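Local coordinates for protein kappa-carrageenase (Pseudoalteromonas carrageenovora, PDB 1DYP) that hydrolyses internal beta-1,4 linkages between D-galactose 4-sulfate and 3,6-anhydro-D-galactose in kappa-carrageenan, at residues 33-38 with 118-123; 41-46 with 228-233; 70-75 with 240-245; 112-117 with 143-148. The protein carries 1 engineered substitution. One frame throughout, in Å; residues are numbered along the deposited sequence.

Contact 1: residues 33-38 with 118-123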
# COMPACT_ATOMS: atom_id res chain seq x y z
N PHE A 33 -10.22 7.13 -6.85
CA PHE A 33 -10.46 5.70 -7.03
C PHE A 33 -9.95 5.12 -8.35
O PHE A 33 -10.28 3.99 -8.71
CB PHE A 33 -11.95 5.40 -6.88
CG PHE A 33 -12.48 5.67 -5.49
CD1 PHE A 33 -12.16 4.82 -4.43
CD2 PHE A 33 -13.31 6.76 -5.25
CE1 PHE A 33 -12.66 5.06 -3.15
CE2 PHE A 33 -13.81 7.00 -3.97
CZ PHE A 33 -13.49 6.15 -2.92
N GLN A 34 -9.16 5.90 -9.07
CA GLN A 34 -8.60 5.44 -10.34
C GLN A 34 -7.35 6.27 -10.60
O GLN A 34 -7.35 7.20 -11.40
CB GLN A 34 -9.61 5.60 -11.47
CG GLN A 34 -9.17 4.94 -12.77
CD GLN A 34 -10.27 4.88 -13.80
OE1 GLN A 34 -11.29 4.21 -13.61
NE2 GLN A 34 -10.08 5.59 -14.91
N THR A 35 -6.29 5.92 -9.88
CA THR A 35 -5.01 6.62 -9.96
C THR A 35 -4.17 6.20 -11.16
O THR A 35 -4.62 5.43 -12.01
CB THR A 35 -4.18 6.36 -8.70
OG1 THR A 35 -3.78 4.98 -8.67
CG2 THR A 35 -5.00 6.68 -7.45
N GLU A 36 -2.95 6.73 -11.22
CA GLU A 36 -2.04 6.40 -12.30
C GLU A 36 -1.79 4.90 -12.22
O GLU A 36 -1.78 4.32 -11.13
CB GLU A 36 -0.73 7.18 -12.14
CG GLU A 36 0.25 6.70 -11.06
CD GLU A 36 -0.19 6.97 -9.62
OE1 GLU A 36 -1.10 7.79 -9.39
OE2 GLU A 36 0.40 6.35 -8.71
N ASN A 37 -1.59 4.27 -13.37
CA ASN A 37 -1.36 2.83 -13.41
C ASN A 37 0.10 2.43 -13.29
O ASN A 37 1.00 3.18 -13.64
CB ASN A 37 -1.93 2.23 -14.70
CG ASN A 37 -3.44 2.26 -14.73
OD1 ASN A 37 -4.10 1.85 -13.77
ND2 ASN A 37 -4.00 2.73 -15.84
N TYR A 38 0.30 1.22 -12.79
CA TYR A 38 1.62 0.64 -12.63
C TYR A 38 1.44 -0.85 -12.41
O TYR A 38 0.31 -1.34 -12.41
CB TYR A 38 2.36 1.30 -11.46
CG TYR A 38 1.56 1.42 -10.18
CD1 TYR A 38 1.46 0.36 -9.28
CD2 TYR A 38 0.90 2.61 -9.86
CE1 TYR A 38 0.74 0.48 -8.10
CE2 TYR A 38 0.17 2.74 -8.68
CZ TYR A 38 0.10 1.67 -7.81
OH TYR A 38 -0.62 1.80 -6.64
N TRP A 118 -1.00 1.56 2.52
CA TRP A 118 0.29 2.21 2.44
C TRP A 118 0.15 3.67 2.08
O TRP A 118 -0.95 4.19 1.94
CB TRP A 118 1.13 1.49 1.39
CG TRP A 118 0.47 1.40 0.03
CD1 TRP A 118 -0.77 0.88 -0.25
CD2 TRP A 118 1.00 1.85 -1.22
NE1 TRP A 118 -1.04 0.98 -1.59
CE2 TRP A 118 0.03 1.57 -2.21
CE3 TRP A 118 2.20 2.46 -1.60
CZ2 TRP A 118 0.23 1.88 -3.56
CZ3 TRP A 118 2.40 2.77 -2.95
CH2 TRP A 118 1.41 2.48 -3.91
N MSE A 119 1.28 4.34 1.93
CA MSE A 119 1.28 5.74 1.55
C MSE A 119 2.56 5.99 0.77
O MSE A 119 3.61 5.41 1.05
CB MSE A 119 1.20 6.65 2.79
CG MSE A 119 2.34 6.51 3.79
SE MSE A 119 1.98 7.45 5.44
CE MSE A 119 1.13 6.00 6.41
N TYR A 120 2.46 6.85 -0.24
CA TYR A 120 3.62 7.13 -1.06
C TYR A 120 3.59 8.54 -1.59
O TYR A 120 2.52 9.14 -1.74
CB TYR A 120 3.72 6.13 -2.22
CG TYR A 120 2.63 6.24 -3.27
CD1 TYR A 120 1.30 5.94 -2.97
CD2 TYR A 120 2.93 6.61 -4.58
CE1 TYR A 120 0.31 5.99 -3.95
CE2 TYR A 120 1.95 6.67 -5.56
CZ TYR A 120 0.64 6.35 -5.24
OH TYR A 120 -0.33 6.39 -6.23
N SER A 121 4.77 9.06 -1.88
CA SER A 121 4.92 10.40 -2.40
C SER A 121 5.12 10.36 -3.90
O SER A 121 5.19 9.29 -4.50
CB SER A 121 6.14 11.07 -1.78
OG SER A 121 7.33 10.47 -2.27
N THR A 122 5.17 11.54 -4.49
CA THR A 122 5.44 11.65 -5.91
C THR A 122 6.95 11.49 -5.95
O THR A 122 7.62 11.56 -4.92
CB THR A 122 5.07 13.05 -6.41
OG1 THR A 122 5.59 14.03 -5.50
CG2 THR A 122 3.57 13.20 -6.52
N ILE A 123 7.50 11.26 -7.14
CA ILE A 123 8.94 11.12 -7.27
C ILE A 123 9.47 12.44 -7.81
O ILE A 123 9.05 12.89 -8.87
CB ILE A 123 9.31 9.98 -8.25
CG1 ILE A 123 8.76 8.65 -7.73
CG2 ILE A 123 10.82 9.91 -8.42
CD1 ILE A 123 9.02 7.48 -8.65
O HOH W 1 -2.19 4.43 -6.55
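Tyr38 and Trp118 meet tip to tip, the phenol oxygen of Tyr38 lying in the plane of the indole at its edge, 3.2 Å from Trp118 CZ2. Trp118 in turn sets its CH2 corner over one face of Tyr120, displaced toward the rim, while Glu36 OE2 comes to the edge of that same phenol. These aromatic groups belong to the jelly-roll sandwich of family 16 glycoside hydrolases: strand 113-120 runs beside strand 133-139, and Trp118 touches both Glu137, the nucleophile, and Asp139 there. Its NE1 is bonded to Ser230 OG on strand 225-233, the neighbour on the other flank. Across the contact the direct hydrogen bond is Tyr120 OH to Glu36 OE2, 2.6 Å, on the syn lone pair, with carboxylate and ring planes 53° apart. The Glu36 chain bends at chi2 (-71°), which brings CD round toward the phenol. OE1 makes a salt bridge to Lys90, whose ammonium also bonds Tyr120 OH, so the phenol and the acid share one cation. Water 1 ties the loop 33-38 in further: it donates to Tyr120 OH at 2.7 Å and also bonds Thr35 OG1 and, in the ring plane at the phenol edge, Tyr38 OH.

Contact 2: residues 41-46 with 228-233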
# COMPACT_ATOMS: atom_id res chain seq x y z
N TRP A 41 -1.47 -4.50 -13.93
CA TRP A 41 -2.92 -4.45 -13.88
C TRP A 41 -3.27 -2.99 -14.06
O TRP A 41 -2.38 -2.14 -14.11
CB TRP A 41 -3.43 -4.95 -12.53
CG TRP A 41 -2.86 -4.20 -11.36
CD1 TRP A 41 -3.33 -3.04 -10.82
CD2 TRP A 41 -1.67 -4.53 -10.65
NE1 TRP A 41 -2.50 -2.62 -9.81
CE2 TRP A 41 -1.47 -3.52 -9.68
CE3 TRP A 41 -0.74 -5.58 -10.73
CZ2 TRP A 41 -0.38 -3.53 -8.80
CZ3 TRP A 41 0.34 -5.59 -9.85
CH2 TRP A 41 0.51 -4.57 -8.90
N SER A 42 -4.55 -2.69 -14.17
CA SER A 42 -4.97 -1.31 -14.31
C SER A 42 -6.05 -1.06 -13.28
O SER A 42 -6.84 -1.95 -12.95
CB SER A 42 -5.52 -1.04 -15.71
OG SER A 42 -4.51 -1.21 -16.69
N TRP A 43 -6.07 0.16 -12.74
CA TRP A 43 -7.07 0.52 -11.76
C TRP A 43 -8.35 0.90 -12.49
O TRP A 43 -8.31 1.51 -13.56
CB TRP A 43 -6.61 1.73 -10.94
CG TRP A 43 -5.29 1.55 -10.29
CD1 TRP A 43 -4.17 2.30 -10.50
CD2 TRP A 43 -4.95 0.59 -9.28
NE1 TRP A 43 -3.15 1.87 -9.68
CE2 TRP A 43 -3.60 0.82 -8.92
CE3 TRP A 43 -5.65 -0.44 -8.64
CZ2 TRP A 43 -2.94 0.06 -7.95
CZ3 TRP A 43 -5.00 -1.20 -7.67
CH2 TRP A 43 -3.65 -0.94 -7.34
N LYS A 44 -9.49 0.54 -11.91
CA LYS A 44 -10.77 0.89 -12.49
C LYS A 44 -11.67 1.37 -11.37
O LYS A 44 -11.81 0.69 -10.34
CB LYS A 44 -11.41 -0.30 -13.20
CG LYS A 44 -10.65 -0.78 -14.44
CD LYS A 44 -10.62 0.27 -15.53
CE LYS A 44 -9.88 -0.25 -16.76
NZ LYS A 44 -9.85 0.72 -17.89
N ASN A 45 -12.26 2.54 -11.56
CA ASN A 45 -13.16 3.12 -10.57
C ASN A 45 -14.25 2.14 -10.15
O ASN A 45 -14.62 2.09 -8.98
CB ASN A 45 -13.79 4.39 -11.13
CG ASN A 45 -14.82 4.99 -10.19
OD1 ASN A 45 -14.52 5.28 -9.03
ND2 ASN A 45 -16.03 5.19 -10.69
N GLU A 46 -14.74 1.35 -11.09
CA GLU A 46 -15.80 0.40 -10.78
C GLU A 46 -15.35 -0.74 -9.88
O GLU A 46 -16.17 -1.46 -9.32
CB GLU A 46 -16.43 -0.16 -12.06
CG GLU A 46 -15.58 -1.16 -12.83
CD GLU A 46 -16.35 -1.79 -13.98
OE1 GLU A 46 -16.68 -1.08 -14.94
OE2 GLU A 46 -16.62 -3.01 -13.91
N THR A 228 -3.02 5.37 0.92
CA THR A 228 -3.63 4.50 -0.07
C THR A 228 -4.05 3.11 0.39
O THR A 228 -3.39 2.47 1.21
CB THR A 228 -2.66 4.34 -1.26
OG1 THR A 228 -2.17 5.63 -1.64
CG2 THR A 228 -3.34 3.70 -2.45
N LEU A 229 -5.18 2.66 -0.15
CA LEU A 229 -5.70 1.32 0.10
C LEU A 229 -5.81 0.75 -1.31
O LEU A 229 -6.42 1.37 -2.19
CB LEU A 229 -7.08 1.39 0.76
CG LEU A 229 -7.08 1.87 2.22
CD1 LEU A 229 -8.45 2.40 2.61
CD2 LEU A 229 -6.66 0.71 3.12
N SER A 230 -5.21 -0.40 -1.55
CA SER A 230 -5.26 -0.97 -2.89
C SER A 230 -4.95 -2.45 -2.85
O SER A 230 -4.40 -2.95 -1.88
CB SER A 230 -4.25 -0.27 -3.80
OG SER A 230 -2.92 -0.47 -3.33
N GLN A 231 -5.31 -3.15 -3.92
CA GLN A 231 -5.03 -4.57 -4.00
C GLN A 231 -4.24 -4.83 -5.27
O GLN A 231 -4.69 -4.53 -6.37
CB GLN A 231 -6.33 -5.37 -4.00
CG GLN A 231 -6.10 -6.87 -4.01
CD GLN A 231 -7.30 -7.64 -3.52
OE1 GLN A 231 -7.53 -7.76 -2.31
NE2 GLN A 231 -8.09 -8.16 -4.46
N GLY A 232 -3.04 -5.37 -5.10
CA GLY A 232 -2.19 -5.64 -6.25
C GLY A 232 -2.17 -7.10 -6.64
O GLY A 232 -2.63 -7.96 -5.89
N LEU A 233 -1.63 -7.37 -7.82
CA LEU A 233 -1.54 -8.73 -8.34
C LEU A 233 -0.18 -9.32 -7.94
O LEU A 233 0.81 -8.59 -7.83
CB LEU A 233 -1.67 -8.70 -9.87
CG LEU A 233 -2.05 -9.99 -10.59
CD1 LEU A 233 -3.48 -10.42 -10.21
CD2 LEU A 233 -1.94 -9.77 -12.09
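Trp41 lies flat over the backbone of Gly232 and Leu233, and Trp43 stands differently, meeting the same strand with CZ3 and CH2 of its six-membered ring. On the Trp41 face, Leu233 N sits 3.3 Å above the plane, toward the rim, and Gly232 CA makes a CH-pi contact 4.0 Å from the centroid of the six-membered ring, 21° off its normal. The side chains of Trp41 and Leu233 run alongside each other pointing opposite ways, CE3 of Trp41 touching Leu233 CB at 3.4 Å. A beta carbon on Gly232 would be pressed tightly against Trp41 CH2. In this family 16 jelly roll the axes of 41-43 and 228-233 pass 8.3 Å apart at 163°, nearly antiparallel, each strand pairing with strand 75-95 rather than with the other. The two indoles bridge that gap. Trp41 turns NE1 toward one face of Trp43, 3.2 Å above its plane and toward the rim. CG of Trp43 is anti to its carbonyl carbon (chi1 -55°), and the ring beyond reaches strand 225-233: CH2 touches Ser230 CB at 3.7 Å, and CZ3 has Gln231 O near the ring plane at 3.6 Å. That carbonyl is bonded by Ser86 OG.

Contact 3: residues 70-75 with 240-245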
# COMPACT_ATOMS: atom_id res chain seq x y z
N ASP A 70 8.27 -1.06 -19.99
CA ASP A 70 9.10 -2.26 -19.99
C ASP A 70 10.48 -1.83 -19.51
O ASP A 70 11.39 -1.58 -20.30
CB ASP A 70 9.15 -2.82 -21.42
CG ASP A 70 10.05 -4.03 -21.55
OD1 ASP A 70 10.58 -4.53 -20.54
OD2 ASP A 70 10.22 -4.48 -22.71
N GLY A 71 10.61 -1.73 -18.19
CA GLY A 71 11.86 -1.31 -17.58
C GLY A 71 13.09 -2.09 -17.98
O GLY A 71 14.16 -1.52 -18.18
N CYS A 72 12.95 -3.41 -18.11
CA CYS A 72 14.08 -4.24 -18.50
C CYS A 72 14.69 -3.75 -19.81
O CYS A 72 15.91 -3.75 -19.98
CB CYS A 72 13.64 -5.69 -18.65
SG CYS A 72 13.23 -6.55 -17.10
N ASN A 73 13.83 -3.34 -20.74
CA ASN A 73 14.29 -2.85 -22.03
C ASN A 73 14.27 -1.33 -22.13
O ASN A 73 14.53 -0.77 -23.20
CB ASN A 73 13.45 -3.47 -23.15
CG ASN A 73 13.73 -4.94 -23.33
OD1 ASN A 73 14.87 -5.34 -23.60
ND2 ASN A 73 12.71 -5.77 -23.18
N GLN A 74 13.98 -0.66 -21.02
CA GLN A 74 13.94 0.80 -20.98
C GLN A 74 13.11 1.34 -22.14
O GLN A 74 13.56 2.21 -22.89
CB GLN A 74 15.36 1.37 -21.04
CG GLN A 74 16.19 1.05 -19.81
CD GLN A 74 15.66 1.74 -18.57
OE1 GLN A 74 15.70 2.97 -18.46
NE2 GLN A 74 15.15 0.96 -17.62
N GLN A 75 11.89 0.83 -22.27
CA GLN A 75 11.02 1.25 -23.36
C GLN A 75 9.55 1.20 -22.98
O GLN A 75 9.13 0.32 -22.22
CB GLN A 75 11.23 0.35 -24.57
CG GLN A 75 10.87 -1.10 -24.30
CD GLN A 75 11.09 -2.01 -25.49
OE1 GLN A 75 11.69 -1.60 -26.49
NE2 GLN A 75 10.63 -3.25 -25.38
N TRP A 240 8.78 -10.84 -11.39
CA TRP A 240 9.38 -9.62 -10.91
C TRP A 240 10.82 -9.53 -11.39
O TRP A 240 11.64 -10.41 -11.10
CB TRP A 240 9.32 -9.56 -9.38
CG TRP A 240 10.14 -8.47 -8.78
CD1 TRP A 240 11.47 -8.54 -8.45
CD2 TRP A 240 9.71 -7.14 -8.48
NE1 TRP A 240 11.89 -7.33 -7.96
CE2 TRP A 240 10.83 -6.45 -7.97
CE3 TRP A 240 8.49 -6.46 -8.60
CZ2 TRP A 240 10.77 -5.11 -7.57
CZ3 TRP A 240 8.43 -5.13 -8.21
CH2 TRP A 240 9.56 -4.47 -7.70
N LYS A 241 11.12 -8.47 -12.13
CA LYS A 241 12.45 -8.26 -12.66
C LYS A 241 12.63 -6.80 -13.02
O LYS A 241 11.66 -6.10 -13.31
CB LYS A 241 12.66 -9.14 -13.90
CG LYS A 241 11.58 -8.98 -14.97
CD LYS A 241 11.90 -9.82 -16.19
CE LYS A 241 10.89 -9.61 -17.31
NZ LYS A 241 11.27 -10.38 -18.53
N CYS A 242 13.88 -6.33 -13.00
CA CYS A 242 14.20 -4.95 -13.32
C CYS A 242 13.34 -3.98 -12.51
O CYS A 242 12.83 -2.99 -13.02
CB CYS A 242 14.03 -4.70 -14.83
SG CYS A 242 14.73 -6.05 -15.83
N ASN A 243 13.18 -4.32 -11.23
CA ASN A 243 12.43 -3.52 -10.27
C ASN A 243 10.96 -3.24 -10.60
O ASN A 243 10.43 -2.18 -10.26
CB ASN A 243 13.17 -2.20 -10.03
CG ASN A 243 14.55 -2.42 -9.44
OD1 ASN A 243 14.70 -3.11 -8.44
ND2 ASN A 243 15.56 -1.83 -10.07
N GLN A 244 10.30 -4.20 -11.24
CA GLN A 244 8.90 -4.04 -11.58
C GLN A 244 8.26 -5.39 -11.88
O GLN A 244 8.95 -6.39 -12.06
CB GLN A 244 8.75 -3.16 -12.82
CG GLN A 244 9.20 -3.87 -14.09
CD GLN A 244 8.86 -3.10 -15.35
OE1 GLN A 244 9.50 -2.10 -15.67
NE2 GLN A 244 7.84 -3.56 -16.07
N PHE A 245 6.93 -5.39 -11.93
CA PHE A 245 6.19 -6.61 -12.24
C PHE A 245 5.99 -6.75 -13.73
O PHE A 245 5.96 -5.76 -14.47
CB PHE A 245 4.81 -6.60 -11.58
CG PHE A 245 4.83 -6.87 -10.10
CD1 PHE A 245 5.23 -8.11 -9.62
CD2 PHE A 245 4.42 -5.89 -9.20
CE1 PHE A 245 5.23 -8.38 -8.25
CE2 PHE A 245 4.42 -6.15 -7.83
CZ PHE A 245 4.82 -7.39 -7.35
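Gln244 reaches across to Gly71 with its carboxamide. From CB, which points at the loop 70-75, CG lies between the backbone N and carbonyl carbon (chi1 72°), and the chain runs on extended past Phe68. CD arrives 3.6 Å from Gly71 N. At the tip, OE1 accepts a hydrogen bond from Gly71 N at 2.8 Å, a bent one (136° at the hydrogen) with the donor 40° out of the carbonyl plane. NE2 is bonded to Trp69 O and, weakly, to Phe245 O. A beta carbon on Gly71 would run into Gln244 OE1. Both segments are turns of beta hairpins. Cys242 and Asn243, both with positive phi, form the two-residue turn between strands 238-241 and 244-247; the turn 70-75 closes with a G1 beta bulge, Gln74 and Gln75 both facing Asp70. A leucine in place of Gln244 would probably leave both Gly71 N and Trp69 O without their amide partner. The disulfide Cys72 to Cys242, SG to SG 2.0 Å, pins turn to turn, and Lys241 CG packs against Cys72 SG at 3.6 Å. Inside the first turn Asp70 OD2 is gripped from one face by Asn73 ND2 at 2.8 Å and Gln75 NE2 at 3.0 Å, while OD1 bonds Tyr246 OH.

Contact 4: residues 112-117 with 143-148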
# COMPACT_ATOMS: atom_id res chain seq x y z
N GLY A 112 -2.10 -14.95 -5.21
CA GLY A 112 -2.56 -14.24 -6.39
C GLY A 112 -2.76 -12.75 -6.22
O GLY A 112 -2.59 -11.99 -7.17
N VAL A 113 -3.13 -12.32 -5.01
CA VAL A 113 -3.35 -10.89 -4.76
C VAL A 113 -2.80 -10.45 -3.42
O VAL A 113 -2.65 -11.25 -2.49
CB VAL A 113 -4.85 -10.51 -4.81
CG1 VAL A 113 -5.42 -10.84 -6.18
CG2 VAL A 113 -5.61 -11.24 -3.71
N SER A 114 -2.53 -9.15 -3.31
CA SER A 114 -2.00 -8.58 -2.09
C SER A 114 -2.70 -7.31 -1.64
O SER A 114 -2.49 -6.23 -2.21
CB SER A 114 -0.50 -8.29 -2.25
OG SER A 114 0.01 -7.67 -1.08
N PRO A 115 -3.56 -7.42 -0.62
CA PRO A 115 -4.28 -6.26 -0.09
C PRO A 115 -3.18 -5.39 0.52
O PRO A 115 -2.25 -5.90 1.15
CB PRO A 115 -5.17 -6.86 0.99
CG PRO A 115 -5.47 -8.23 0.46
CD PRO A 115 -4.12 -8.67 -0.08
N ALA A 116 -3.28 -4.08 0.33
CA ALA A 116 -2.25 -3.19 0.85
C ALA A 116 -2.82 -1.90 1.41
O ALA A 116 -3.79 -1.34 0.90
CB ALA A 116 -1.24 -2.86 -0.25
N PHE A 117 -2.20 -1.45 2.50
CA PHE A 117 -2.54 -0.20 3.15
C PHE A 117 -1.16 0.44 3.22
O PHE A 117 -0.25 -0.07 3.87
CB PHE A 117 -3.12 -0.46 4.55
CG PHE A 117 -3.39 0.79 5.34
CD1 PHE A 117 -3.86 1.95 4.72
CD2 PHE A 117 -3.20 0.80 6.71
CE1 PHE A 117 -4.14 3.10 5.46
CE2 PHE A 117 -3.48 1.94 7.47
CZ PHE A 117 -3.94 3.09 6.84
N LEU A 143 -0.50 -7.67 2.64
CA LEU A 143 -0.91 -9.01 2.99
C LEU A 143 -0.77 -10.01 1.86
O LEU A 143 -0.69 -9.65 0.68
CB LEU A 143 -2.38 -9.00 3.43
CG LEU A 143 -2.73 -8.24 4.70
CD1 LEU A 143 -4.25 -8.15 4.85
CD2 LEU A 143 -2.11 -8.93 5.90
N THR A 144 -0.71 -11.27 2.26
CA THR A 144 -0.66 -12.40 1.35
C THR A 144 0.18 -12.26 0.08
O THR A 144 -0.30 -12.56 -1.02
CB THR A 144 -2.11 -12.81 0.97
OG1 THR A 144 -2.79 -11.71 0.35
CG2 THR A 144 -2.88 -13.21 2.22
N GLN A 145 1.43 -11.83 0.21
CA GLN A 145 2.29 -11.72 -0.96
C GLN A 145 3.54 -12.58 -0.80
O GLN A 145 4.47 -12.50 -1.59
CB GLN A 145 2.68 -10.27 -1.25
CG GLN A 145 3.58 -9.62 -0.22
CD GLN A 145 4.14 -8.29 -0.70
OE1 GLN A 145 3.87 -7.86 -1.83
NE2 GLN A 145 4.93 -7.63 0.14
N LYS A 146 3.55 -13.41 0.24
CA LYS A 146 4.68 -14.30 0.49
C LYS A 146 4.23 -15.75 0.31
O LYS A 146 3.09 -16.00 -0.08
CB LYS A 146 5.25 -14.08 1.89
CG LYS A 146 6.00 -12.75 2.08
CD LYS A 146 7.31 -12.72 1.29
CE LYS A 146 8.15 -11.49 1.63
NZ LYS A 146 7.59 -10.23 1.07
N SER A 147 5.11 -16.71 0.60
CA SER A 147 4.78 -18.12 0.41
C SER A 147 3.64 -18.64 1.28
O SER A 147 2.82 -19.44 0.82
CB SER A 147 6.03 -18.98 0.64
OG SER A 147 6.36 -19.06 2.01
N ALA A 148 3.59 -18.20 2.53
CA ALA A 148 2.55 -18.64 3.46
C ALA A 148 1.54 -17.51 3.67
O ALA A 148 1.92 -16.35 3.81
CB ALA A 148 3.16 -19.05 4.79
O HOH W 2 -0.31 -13.70 -3.49
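Leu143 binds Pro115 at the backbone, its N donating to Pro115 O at 2.9 Å in a nearly straight bond. Its side chain lies against the proline, CB 3.9 Å from Pro115 CD and CD1 close to Pro115 CB. The carbonyl of Leu143 is met twice by Ser114: OG donates to it at 2.7 Å within the carbonyl plane, and Ser114 CA makes a CA-H...O contact at 3.2 Å. OG is anti to the backbone N, and this chi1 of 177° puts it on the side of that oxygen. An alanine in place of Ser114 would probably leave Leu143 O without its hydroxyl donor and the contact with Gln145 CB poorer.

Next, the side chain of Thr144 crosses that of Pro115 at about a right angle. Its OG1 lies 2.9 Å from Val113 O, a possible hydrogen bond, since the hydroxyl proton has another acceptor within reach, and 3.3 Å from Pro115 CD. Water 2 carries the link to the start of the strand, donating to Thr144 O and accepting from Gly112 N. The segment follows directly on Glu142, the proton donor. In the family 16 jelly roll, strands 133-139 and 141-142 are both antiparallel to strand 113-120, and the bond from Leu143 N continues that pairing one residue past Glu142. At Gln145, CB packs on Ser114 OG at 3.7 Å, and the extended chain beyond sends OE1 to NE of Arg234, a residue important for substrate recognition, and NE2 to Asp153, which also forms a salt bridge with Lys146 NZ.

Contacts 1, 2 and 4 cluster on adjacent strands of the jelly roll, the catalytic domain of a longer protein. Strand 113-120 supplies one side of contacts 1 and 4, whose centres lie about 18 Å apart on opposite sides of the chain's centre. Strand 225-233, its antiparallel neighbour, carries contact 2, its centre about 10 Å from that of contact 1 and about 14 Å from that of contact 4. Contact 3, centred about 20 Å from contact 2, is out at the hairpin tips, yet Phe245 packs on Trp41. Along the chain, contact 4 nests inside the loops closed by contacts 2 and 3, while the other pairs interleave. Contacts 1 and 2 join 33-38 and 41-46 to strands at or near the catalytic strand 133-139; contact 3 joins two hairpin turns.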